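Local coordinates for FKBP-type peptidyl-prolyl cis-trans isomerase fkpA (PDB 1Q6H), which catalyses the cis-trans isomerisation of peptide bonds preceding proline and acts as a folding chaperone in the bacterial periplasm, at residues E41-L45 against G46-D50; Q53-A56 against G57-A61. All coordinates share one frame; numbering follows the deposited sequence.

Contact 1 (E41-L45 against G46-D50); sequences EQEKL and GIKLD
Gln42 and Glu43, at the C-terminal end of helix 19-43, meet Gly46, Ile47 and Leu49 in a local helix-ending contact, where the chain turns toward helix 51-62. Two backbone bonds close the turn: Ile47 N reaches back to Gln42 O (3.1 Å), and Gly46 N to Glu43 O (3.0 Å). The carbonyl of Gln42 also takes the N-H of Leu45, which arrives on the opposite face of its plane from Ile47 N. Gly46 has a positive phi (87°), at which a beta carbon would run into the carbonyl of Leu45.

The extended Gln42 side chain lies across Leu49, its OE1 3.3 Å from Leu49 CD1. Gln42 OE1 also accepts a hydrogen bond from a water (2.8 Å), which donates to Ile47 O and accepts from Leu49 N, tying the amide to the outgoing backbone. With an alanine here, the water would probably lose one of its two acceptors and a gap would open beside Leu49. On the exposed side, Lys48 CE rests 3.7 Å from Glu43 CG. Phe80 of helix 70-112 and Leu27 of the second subunit both pack against Gln42 and Leu49. The paired bonds around Gly46, its C-prime residue, form a Schellman motif.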
# COMPACT_ATOMS: atom_id res chain seq x y z
N GLU A 41 9.75 -13.77 3.65
CA GLU A 41 9.46 -13.04 4.91
C GLU A 41 8.59 -13.87 5.85
O GLU A 41 8.77 -13.87 7.07
CB GLU A 41 8.76 -11.72 4.61
CG GLU A 41 9.61 -10.70 3.87
CD GLU A 41 10.90 -10.41 4.58
OE1 GLU A 41 10.85 -10.03 5.77
OE2 GLU A 41 11.96 -10.57 3.95
N GLN A 42 7.66 -14.58 5.26
CA GLN A 42 6.75 -15.43 6.01
C GLN A 42 7.57 -16.54 6.66
O GLN A 42 7.34 -16.91 7.81
CB GLN A 42 5.69 -16.05 5.08
CG GLN A 42 4.61 -15.07 4.51
CD GLN A 42 3.86 -15.66 3.32
OE1 GLN A 42 4.04 -16.84 3.01
NE2 GLN A 42 3.01 -14.85 2.65
N GLU A 43 8.53 -17.06 5.90
CA GLU A 43 9.41 -18.14 6.39
C GLU A 43 10.09 -17.71 7.68
O GLU A 43 10.23 -18.51 8.60
CB GLU A 43 10.42 -18.53 5.32
CG GLU A 43 11.31 -19.74 5.63
CD GLU A 43 12.44 -19.94 4.61
OE1 GLU A 43 12.55 -19.13 3.64
OE2 GLU A 43 13.23 -20.91 4.78
N LYS A 44 10.49 -16.45 7.77
CA LYS A 44 11.17 -15.97 8.96
C LYS A 44 10.27 -16.01 10.18
O LYS A 44 10.75 -15.89 11.31
CB LYS A 44 11.70 -14.55 8.75
CG LYS A 44 12.82 -14.43 7.74
CD LYS A 44 12.96 -12.97 7.26
CE LYS A 44 14.33 -12.69 6.65
NZ LYS A 44 14.49 -11.26 6.24
N LEU A 45 8.98 -16.16 9.95
CA LEU A 45 8.02 -16.21 11.04
C LEU A 45 7.51 -17.63 11.31
O LEU A 45 6.57 -17.80 12.07
CB LEU A 45 6.86 -15.28 10.73
CG LEU A 45 7.25 -13.87 10.30
CD1 LEU A 45 6.03 -13.05 9.82
CD2 LEU A 45 7.98 -13.18 11.44
N GLY A 46 8.12 -18.64 10.71
CA GLY A 46 7.62 -20.00 10.88
C GLY A 46 6.52 -20.44 9.91
O GLY A 46 6.02 -21.57 10.03
N ILE A 47 6.13 -19.58 8.96
CA ILE A 47 5.10 -19.90 7.98
C ILE A 47 5.67 -20.31 6.61
O ILE A 47 6.28 -19.52 5.89
CB ILE A 47 4.16 -18.68 7.78
CG1 ILE A 47 3.43 -18.36 9.09
CG2 ILE A 47 3.15 -18.99 6.68
CD1 ILE A 47 2.82 -16.98 9.17
N LYS A 48 5.46 -21.57 6.26
CA LYS A 48 6.03 -22.11 5.04
C LYS A 48 4.88 -22.63 4.20
O LYS A 48 4.45 -23.77 4.36
CB LYS A 48 7.05 -23.22 5.37
CG LYS A 48 8.36 -22.71 5.99
CD LYS A 48 9.36 -23.85 6.32
CE LYS A 48 10.77 -23.33 6.30
NZ LYS A 48 11.77 -24.27 6.88
N LEU A 49 4.34 -21.75 3.37
CA LEU A 49 3.24 -22.09 2.48
C LEU A 49 3.68 -23.13 1.46
O LEU A 49 4.85 -23.25 1.15
CB LEU A 49 2.75 -20.84 1.74
CG LEU A 49 2.10 -19.76 2.58
CD1 LEU A 49 1.56 -18.65 1.69
CD2 LEU A 49 0.96 -20.31 3.41
N ASP A 50 2.73 -23.88 0.93
CA ASP A 50 3.02 -24.92 -0.02
C ASP A 50 3.17 -24.29 -1.42
O ASP A 50 2.19 -23.80 -2.00
CB ASP A 50 1.87 -25.91 0.00
CG ASP A 50 2.07 -27.05 -0.95
OD1 ASP A 50 2.54 -26.83 -2.08
OD2 ASP A 50 1.78 -28.21 -0.65
O HOH W 1 5.63 -19.08 3.42

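Contact 2 (Q53-A56 against G57-A61); sequences QLIA and GVQDA
Ile55 and Gln59 lie one helical turn apart and cross at an angle, the glutamine amide lying alongside the branch methyl of the isoleucine. Gln59 has CG beside its own backbone N (chi1 -66°) and an extended chain beyond it. This brings its CG to 3.3 Å from Ile55 O and its OE1 to 3.5 Å from Ile55 CG2, while NE2 reaches to 3.7 Å from Ala56 CA. OE1 also makes a weak hydrogen bond with Gln59 NE2 of the second subunit.

On another flank of the helix Leu54 and Val58 meet through single methyls, CD2 to CG2 at 4.1 Å, a loose apolar touch. The valine methyl CG2 sits closer to the backbone, 3.3 Å from Leu54 O. Leu54 also packs on Met35 and Leu39 of helix 19-43, whereas Val58 packs on Met35 of the second subunit.

Asp60 turns its carboxylate back along the helix until CG is 3.1 Å from Ala56 O, but finds no donor there. OD2 instead forms a salt bridge with Lys67 and a hydrogen bond with Tyr25 OH of the second subunit, which together would probably stabilise its negative charge.

Four i to i+4 backbone bonds run from Gly57 N to Gln53 O through to Asp60 N to Ala56 O, the last 2.8 Å long and nearly straight at 168°. This is regular alpha-helix, lodged within the dimer interface of the N-terminal domain.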
# COMPACT_ATOMS: atom_id res chain seq x y z
N GLN A 53 0.87 -25.51 -4.44
CA GLN A 53 -0.48 -25.01 -4.39
C GLN A 53 -0.46 -23.55 -4.80
O GLN A 53 -1.39 -23.07 -5.39
CB GLN A 53 -1.04 -25.14 -2.97
CG GLN A 53 -1.37 -26.55 -2.58
CD GLN A 53 -2.57 -27.12 -3.31
OE1 GLN A 53 -3.35 -26.37 -3.92
NE2 GLN A 53 -2.76 -28.44 -3.20
N LEU A 54 0.60 -22.83 -4.45
CA LEU A 54 0.65 -21.42 -4.82
C LEU A 54 0.66 -21.28 -6.34
O LEU A 54 -0.11 -20.51 -6.88
CB LEU A 54 1.82 -20.70 -4.17
CG LEU A 54 1.69 -19.17 -4.25
CD1 LEU A 54 2.37 -18.45 -3.13
CD2 LEU A 54 2.21 -18.69 -5.57
N ILE A 55 1.45 -22.10 -7.03
CA ILE A 55 1.48 -22.05 -8.48
C ILE A 55 0.17 -22.56 -9.10
O ILE A 55 -0.28 -22.04 -10.10
CB ILE A 55 2.75 -22.77 -9.06
CG1 ILE A 55 4.02 -22.04 -8.64
CG2 ILE A 55 2.72 -22.80 -10.60
CD1 ILE A 55 4.15 -20.57 -9.11
N ALA A 56 -0.47 -23.55 -8.48
CA ALA A 56 -1.76 -24.06 -8.97
C ALA A 56 -2.84 -22.94 -8.88
O ALA A 56 -3.63 -22.76 -9.77
CB ALA A 56 -2.18 -25.26 -8.19
N GLY A 57 -2.83 -22.18 -7.80
CA GLY A 57 -3.73 -21.05 -7.70
C GLY A 57 -3.49 -20.02 -8.80
O GLY A 57 -4.43 -19.49 -9.40
N VAL A 58 -2.23 -19.71 -9.07
CA VAL A 58 -1.95 -18.77 -10.14
C VAL A 58 -2.53 -19.29 -11.45
O VAL A 58 -3.26 -18.58 -12.16
CB VAL A 58 -0.45 -18.52 -10.34
CG1 VAL A 58 -0.23 -17.55 -11.51
CG2 VAL A 58 0.20 -18.02 -9.05
N GLN A 59 -2.20 -20.53 -11.77
CA GLN A 59 -2.62 -21.12 -13.03
C GLN A 59 -4.16 -21.18 -13.15
O GLN A 59 -4.75 -20.76 -14.17
CB GLN A 59 -2.00 -22.53 -13.18
CG GLN A 59 -0.45 -22.52 -13.31
CD GLN A 59 0.20 -23.88 -13.08
OE1 GLN A 59 1.34 -24.11 -13.51
NE2 GLN A 59 -0.49 -24.77 -12.39
N ASP A 60 -4.79 -21.73 -12.12
CA ASP A 60 -6.25 -21.91 -12.13
C ASP A 60 -6.96 -20.53 -12.28
O ASP A 60 -7.85 -20.35 -13.12
CB ASP A 60 -6.73 -22.62 -10.85
CG ASP A 60 -6.28 -24.07 -10.76
OD1 ASP A 60 -5.79 -24.62 -11.76
OD2 ASP A 60 -6.38 -24.75 -9.71
N ALA A 61 -6.56 -19.55 -11.49
CA ALA A 61 -7.18 -18.23 -11.60
C ALA A 61 -6.91 -17.58 -12.97
O ALA A 61 -7.80 -16.94 -13.58
CB ALA A 61 -6.71 -17.34 -10.49

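In the fold
The two contacts follow in series along the chain, their centres about 18 Å apart, within the domain amino-terminal to the FKBP-type isomerase. Contact 1 ends helix 19-43 and carries the chain as far as Asp50, whose OD1 accepts from Gln53 N and so caps the start of helix 51-62, the helix to which contact 2 belongs. Contact 2 lies farther out, its centre about 36 Å from that of the chain, compared with about 20 Å for contact 1. Both touch the second subunit, so the helix end and the short helix after it take part in dimerisation, away from the antiparallel sheet of the isomerase domain.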